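Local coordinates for rhamnogalacturonan endolyase YesW (Bacillus subtilis, PDB 2ZUX), which cleaves the rhamnogalacturonan backbone of plant cell-wall pectin by endo-acting beta-elimination and needs calcium or manganese for activity, at residues L8-L12 with W25-E31; V35-V39 with P50-Y56. All coordinates share one frame; numbering follows the deposited sequence.

Contact 1. Residues L8-L12 with W25-E31; sequences LNRGL and WRFLGTE
Arg10 meets Glu31 end-on, Arg10 NH1 to Glu31 OE1 at 2.9 Å and NH2 to OE2 at 2.8 Å, a two-bond salt bridge in which the guanidinium and carboxylate planes lie only 25° apart. Its chain leaves with CG anti to the backbone N (chi1 -172°) and then bends at chi2 and chi3, which turns the charged end back over the loop 25-31. There NH1 also donates to Arg26 O at 2.8 Å, with that oxygen in the guanidinium plane, and Leu28 CD1 lies over one face of the group. Glu31 OE1 takes a second bond, from the backbone N of Leu28, so the carboxylate ties its own beta turn as well as the arginine.

Arg26 reaches the other way with an extended chain. Its NH1 donates to Asn9 O at 3.0 Å, approaching from above the carbonyl plane, while Leu8 CD1 sits 4.0 Å over the centre of the guanidinium. The backbone N of Arg26 in turn donates to Arg10 O at 2.9 Å. Beside this, Trp25 CD1 packs against Arg10 CD at 3.7 Å, and Asn9 OD1 accepts from Gly11 N, an Asx turn.

The two loops of the N-terminal beta-sheet domain thus exchange arginines. Arg10 has its charge matched within the pair; Arg26 NH1 is met by Asn9 O, with Gly126 O as a further acceptor, and these carbonyl dipoles probably help to stabilise its charge.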
loop_
_atom_site.group_PDB
_atom_site.type_symbol
_atom_site.label_atom_id
_atom_site.label_comp_id
_atom_site.label_asym_id
_atom_site.label_seq_id
_atom_site.Cartn_x
_atom_site.Cartn_y
_atom_site.Cartn_z
ATOM N N LEU A 8 -2.333 18.255 -1.368
ATOM C CA LEU A 8 -2.655 17.874 -0.001
ATOM C C LEU A 8 -2.792 19.100 0.876
ATOM O O LEU A 8 -2.098 20.106 0.671
ATOM C CB LEU A 8 -1.588 16.923 0.562
ATOM C CG LEU A 8 -1.515 15.530 -0.087
ATOM C CD1 LEU A 8 -0.383 14.709 0.516
ATOM C CD2 LEU A 8 -2.838 14.758 0.001
ATOM N N ASN A 9 -3.696 19.023 1.848
ATOM C CA ASN A 9 -3.798 20.086 2.839
ATOM C C ASN A 9 -2.672 19.930 3.869
ATOM O O ASN A 9 -1.772 19.109 3.687
ATOM C CB ASN A 9 -5.219 20.179 3.437
ATOM C CG ASN A 9 -5.544 19.064 4.430
ATOM O OD1 ASN A 9 -4.684 18.260 4.810
ATOM N ND2 ASN A 9 -6.801 19.030 4.872
ATOM N N ARG A 10 -2.703 20.703 4.945
ATOM C CA ARG A 10 -1.591 20.705 5.885
ATOM C C ARG A 10 -1.472 19.391 6.665
ATOM O O ARG A 10 -0.418 19.096 7.237
ATOM C CB ARG A 10 -1.720 21.913 6.822
ATOM C CG ARG A 10 -0.534 22.171 7.748
ATOM C CD ARG A 10 0.798 22.172 7.009
ATOM N NE ARG A 10 0.907 23.271 6.054
ATOM C CZ ARG A 10 1.905 23.430 5.188
ATOM N NH1 ARG A 10 2.898 22.548 5.133
ATOM N NH2 ARG A 10 1.917 24.479 4.375
ATOM N N GLY A 11 -2.541 18.598 6.675
ATOM C CA GLY A 11 -2.558 17.339 7.419
ATOM C C GLY A 11 -2.385 17.551 8.912
ATOM O O GLY A 11 -1.900 16.676 9.623
ATOM N N LEU A 12 -2.782 18.727 9.396
ATOM C CA LEU A 12 -2.601 19.082 10.797
ATOM C C LEU A 12 -3.377 18.136 11.713
ATOM O O LEU A 12 -4.552 17.858 11.469
ATOM C CB LEU A 12 -3.011 20.544 11.036
ATOM C CG LEU A 12 -2.776 21.114 12.432
ATOM C CD1 LEU A 12 -1.297 21.148 12.763
ATOM C CD2 LEU A 12 -3.367 22.515 12.510
ATOM N N TRP A 25 2.252 17.975 11.523
ATOM C CA TRP A 25 1.716 18.398 10.238
ATOM C C TRP A 25 2.695 18.072 9.114
ATOM O O TRP A 25 3.831 17.651 9.367
ATOM C CB TRP A 25 1.366 19.901 10.250
ATOM C CG TRP A 25 2.542 20.822 10.495
ATOM C CD1 TRP A 25 3.329 21.420 9.549
ATOM C CD2 TRP A 25 3.059 21.240 11.769
ATOM N NE1 TRP A 25 4.301 22.192 10.156
ATOM C CE2 TRP A 25 4.153 22.103 11.515
ATOM C CE3 TRP A 25 2.701 20.974 13.099
ATOM C CZ2 TRP A 25 4.900 22.690 12.544
ATOM C CZ3 TRP A 25 3.441 21.566 14.124
ATOM C CH2 TRP A 25 4.530 22.409 13.838
ATOM N N ARG A 26 2.238 18.258 7.885
ATOM C CA ARG A 26 3.021 17.902 6.708
ATOM C C ARG A 26 4.004 18.973 6.304
ATOM O O ARG A 26 3.709 20.170 6.386
ATOM C CB ARG A 26 2.103 17.666 5.518
ATOM C CG ARG A 26 1.168 16.494 5.656
ATOM C CD ARG A 26 0.117 16.532 4.578
ATOM N NE ARG A 26 -0.655 15.298 4.542
ATOM C CZ ARG A 26 -1.932 15.202 4.182
ATOM N NH1 ARG A 26 -2.644 16.277 3.866
ATOM N NH2 ARG A 26 -2.509 14.005 4.158
ATOM N N PHE A 27 5.163 18.515 5.843
ATOM C CA PHE A 27 6.063 19.309 5.020
ATOM C C PHE A 27 5.723 18.883 3.593
ATOM O O PHE A 27 5.953 17.732 3.212
ATOM C CB PHE A 27 7.500 18.964 5.420
ATOM C CG PHE A 27 8.583 19.743 4.696
ATOM C CD1 PHE A 27 8.435 21.092 4.363
ATOM C CD2 PHE A 27 9.791 19.115 4.407
ATOM C CE1 PHE A 27 9.477 21.780 3.718
ATOM C CE2 PHE A 27 10.834 19.796 3.778
ATOM C CZ PHE A 27 10.676 21.125 3.434
ATOM N N LEU A 28 5.124 19.789 2.826
ATOM C CA LEU A 28 4.574 19.456 1.509
ATOM C C LEU A 28 5.635 19.486 0.424
ATOM O O LEU A 28 6.557 20.303 0.477
ATOM C CB LEU A 28 3.429 20.414 1.151
ATOM C CG LEU A 28 2.202 20.356 2.071
ATOM C CD1 LEU A 28 1.293 21.545 1.814
ATOM C CD2 LEU A 28 1.424 19.044 1.925
ATOM N N GLY A 29 5.499 18.596 -0.559
ATOM C CA GLY A 29 6.469 18.454 -1.651
ATOM C C GLY A 29 6.651 19.701 -2.491
ATOM O O GLY A 29 7.614 19.806 -3.255
ATOM N N THR A 30 5.716 20.634 -2.358
ATOM C CA THR A 30 5.762 21.907 -3.074
ATOM C C THR A 30 6.534 22.976 -2.295
ATOM O O THR A 30 6.719 24.097 -2.790
ATOM C CB THR A 30 4.342 22.429 -3.358
ATOM O OG1 THR A 30 3.609 22.479 -2.130
ATOM C CG2 THR A 30 3.616 21.525 -4.357
ATOM N N GLU A 31 6.999 22.631 -1.095
ATOM C CA GLU A 31 7.669 23.594 -0.223
ATOM C C GLU A 31 9.183 23.430 -0.236
ATOM O O GLU A 31 9.700 22.314 -0.310
ATOM C CB GLU A 31 7.105 23.508 1.203
ATOM C CG GLU A 31 5.627 23.861 1.257
ATOM C CD GLU A 31 5.006 23.742 2.639
ATOM O OE1 GLU A 31 5.155 22.698 3.308
ATOM O OE2 GLU A 31 4.323 24.700 3.053
#

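Contact 2. Residues V35-V39 with P50-Y56; sequences VLFNV and PVKTTNY
A single antiparallel bridge fastens the connection 50-54 to strand 36-41 of the N-terminal beta-sheet domain, just before the chain enters strand 55-58 at the far edge of the same sheet. Phe37 and Val51 form its hydrogen-bonded pair: Phe37 N donates to Val51 O and Val51 N to Phe37 O, both at 2.8 Å and both in the carbonyl plane. Pro50 CA adds a CA-H...O contact to Phe37 O at 3.3 Å.

The side chain of Leu36 is partly exposed. Its CB and CD1 meet Pro50 CB, the former at 3.6 Å, while CD2 reaches Lys52 CA at 3.7 Å; the two methyls thereby straddle Val51, one on each of its neighbours. Cutting Leu36 back to an alanine takes CD1 from Pro50 CB and CD2 from Lys52 CA and CB, and would probably open a gap at the surface.

The Phe37 ring, placed by chi1 -60° beside its own backbone N, presents its edge to Lys52 O and brings CE2 to 3.7 Å from Thr54 CG2; the hydroxyl of Thr54 is bonded to Trp25 O. Farther on, Val39 CG2 touches Tyr56 CG at 4.1 Å. Asn38 OD1 lies against Pro50 CA and is hydrogen-bonded to Asn47 ND2, while its ND2 is bonded to Glu77. The polar work across this contact therefore falls to two backbone bonds, and the side chains contribute chiefly apolar packing, in which the Phe37 ring is enclosed more deeply than Leu36.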
loop_
_atom_site.group_PDB
_atom_site.type_symbol
_atom_site.label_atom_id
_atom_site.label_comp_id
_atom_site.label_asym_id
_atom_site.label_seq_id
_atom_site.Cartn_x
_atom_site.Cartn_y
_atom_site.Cartn_z
ATOM N N VAL A 35 11.321 26.983 4.144
ATOM C CA VAL A 35 10.010 27.214 4.756
ATOM C C VAL A 35 10.042 26.871 6.245
ATOM O O VAL A 35 10.605 25.850 6.644
ATOM C CB VAL A 35 8.893 26.425 4.013
ATOM C CG1 VAL A 35 7.534 26.621 4.679
ATOM C CG2 VAL A 35 8.819 26.873 2.557
ATOM N N LEU A 36 9.480 27.756 7.061
ATOM C CA LEU A 36 9.331 27.526 8.489
ATOM C C LEU A 36 7.858 27.638 8.852
ATOM O O LEU A 36 7.029 27.933 7.987
ATOM C CB LEU A 36 10.154 28.539 9.287
ATOM C CG LEU A 36 11.677 28.570 9.124
ATOM C CD1 LEU A 36 12.266 29.626 10.048
ATOM C CD2 LEU A 36 12.279 27.218 9.416
ATOM N N PHE A 37 7.533 27.396 10.121
ATOM C CA PHE A 37 6.138 27.362 10.560
ATOM C C PHE A 37 5.881 28.070 11.882
ATOM O O PHE A 37 6.701 28.019 12.803
ATOM C CB PHE A 37 5.645 25.917 10.664
ATOM C CG PHE A 37 5.705 25.170 9.369
ATOM C CD1 PHE A 37 4.697 25.322 8.425
ATOM C CD2 PHE A 37 6.781 24.336 9.081
ATOM C CE1 PHE A 37 4.745 24.643 7.215
ATOM C CE2 PHE A 37 6.840 23.653 7.869
ATOM C CZ PHE A 37 5.820 23.810 6.935
ATOM N N ASN A 38 4.720 28.714 11.965
ATOM C CA ASN A 38 4.197 29.195 13.236
ATOM C C ASN A 38 2.990 28.369 13.662
ATOM O O ASN A 38 2.143 28.022 12.834
ATOM C CB ASN A 38 3.832 30.680 13.155
ATOM C CG ASN A 38 5.057 31.582 13.108
ATOM O OD1 ASN A 38 6.094 31.267 13.693
ATOM N ND2 ASN A 38 4.941 32.711 12.410
ATOM N N VAL A 39 2.933 28.053 14.954
ATOM C CA VAL A 39 1.856 27.241 15.518
ATOM C C VAL A 39 0.916 28.123 16.345
ATOM O O VAL A 39 1.365 28.879 17.215
ATOM C CB VAL A 39 2.414 26.087 16.388
ATOM C CG1 VAL A 39 1.293 25.156 16.840
ATOM C CG2 VAL A 39 3.472 25.298 15.620
ATOM N N PRO A 50 9.667 31.186 14.375
ATOM C CA PRO A 50 9.198 30.116 13.490
ATOM C C PRO A 50 9.989 28.826 13.682
ATOM O O PRO A 50 11.217 28.859 13.823
ATOM C CB PRO A 50 9.428 30.701 12.096
ATOM C CG PRO A 50 9.273 32.161 12.293
ATOM C CD PRO A 50 9.911 32.433 13.624
ATOM N N VAL A 51 9.283 27.699 13.713
ATOM C CA VAL A 51 9.924 26.406 13.908
ATOM C C VAL A 51 10.181 25.735 12.567
ATOM O O VAL A 51 9.499 26.019 11.580
ATOM C CB VAL A 51 9.111 25.457 14.847
ATOM C CG1 VAL A 51 8.936 26.081 16.225
ATOM C CG2 VAL A 51 7.753 25.085 14.239
ATOM N N LYS A 52 11.173 24.857 12.542
ATOM C CA LYS A 52 11.515 24.125 11.337
ATOM C C LYS A 52 10.809 22.774 11.328
ATOM O O LYS A 52 10.072 22.466 10.388
ATOM C CB LYS A 52 13.034 23.961 11.208
ATOM C CG LYS A 52 13.468 23.342 9.887
ATOM C CD LYS A 52 14.972 23.140 9.812
ATOM C CE LYS A 52 15.317 22.187 8.679
ATOM N NZ LYS A 52 16.785 21.953 8.542
ATOM N N THR A 53 11.019 21.973 12.373
ATOM C CA THR A 53 10.431 20.638 12.431
ATOM C C THR A 53 8.905 20.696 12.476
ATOM O O THR A 53 8.324 21.633 13.047
ATOM C CB THR A 53 10.975 19.810 13.611
ATOM O OG1 THR A 53 10.645 18.435 13.410
ATOM C CG2 THR A 53 10.395 20.283 14.938
ATOM N N THR A 54 8.263 19.697 11.876
ATOM C CA THR A 54 6.804 19.710 11.749
ATOM C C THR A 54 6.074 18.940 12.851
ATOM O O THR A 54 5.046 18.299 12.612
ATOM C CB THR A 54 6.301 19.349 10.320
ATOM O OG1 THR A 54 6.552 17.973 10.025
ATOM C CG2 THR A 54 6.968 20.219 9.270
ATOM N N ASN A 55 6.623 18.999 14.059
ATOM C CA ASN A 55 5.893 18.592 15.252
ATOM C C ASN A 55 6.182 19.555 16.404
ATOM O O ASN A 55 7.231 20.207 16.437
ATOM C CB ASN A 55 6.104 17.110 15.623
ATOM C CG ASN A 55 7.528 16.771 16.032
ATOM O OD1 ASN A 55 8.475 17.535 15.821
ATOM N ND2 ASN A 55 7.685 15.590 16.592
ATOM N N TYR A 56 5.232 19.658 17.323
ATOM C CA TYR A 56 5.290 20.646 18.387
ATOM C C TYR A 56 4.488 20.132 19.567
ATOM O O TYR A 56 3.400 19.593 19.385
ATOM C CB TYR A 56 4.700 21.965 17.883
ATOM C CG TYR A 56 4.913 23.134 18.817
ATOM C CD1 TYR A 56 6.054 23.930 18.722
ATOM C CD2 TYR A 56 3.969 23.448 19.795
ATOM C CE1 TYR A 56 6.249 25.003 19.583
ATOM C CE2 TYR A 56 4.156 24.520 20.657
ATOM C CZ TYR A 56 5.299 25.288 20.545
ATOM O OH TYR A 56 5.493 26.352 21.395
#

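Overall arrangement
Contact 1 and contact 2 follow one another along the chain within the N-terminal beta-sheet domain, their centres about 12 Å apart. Both are partly buried, but contact 1 has its centre nearer that of the chain (about 20 against 29 Å). Its loops meet the propeller domain through Gly126 and Gly509; contact 2 also touches that domain, through Arg537 and Asp510, but has Lys52 exposed. The chemistry differs: arginine, carboxylate and carbonyl groups join the loops of contact 1, while a backbone bridge and hydrocarbon packing hold contact 2. Trp25 of contact 1 and Phe37 of contact 2 join them, the rings edge-to-face, and Trp25 N probably bonds to Thr54 O. Arg10 NH1 packs against Phe37 CE1.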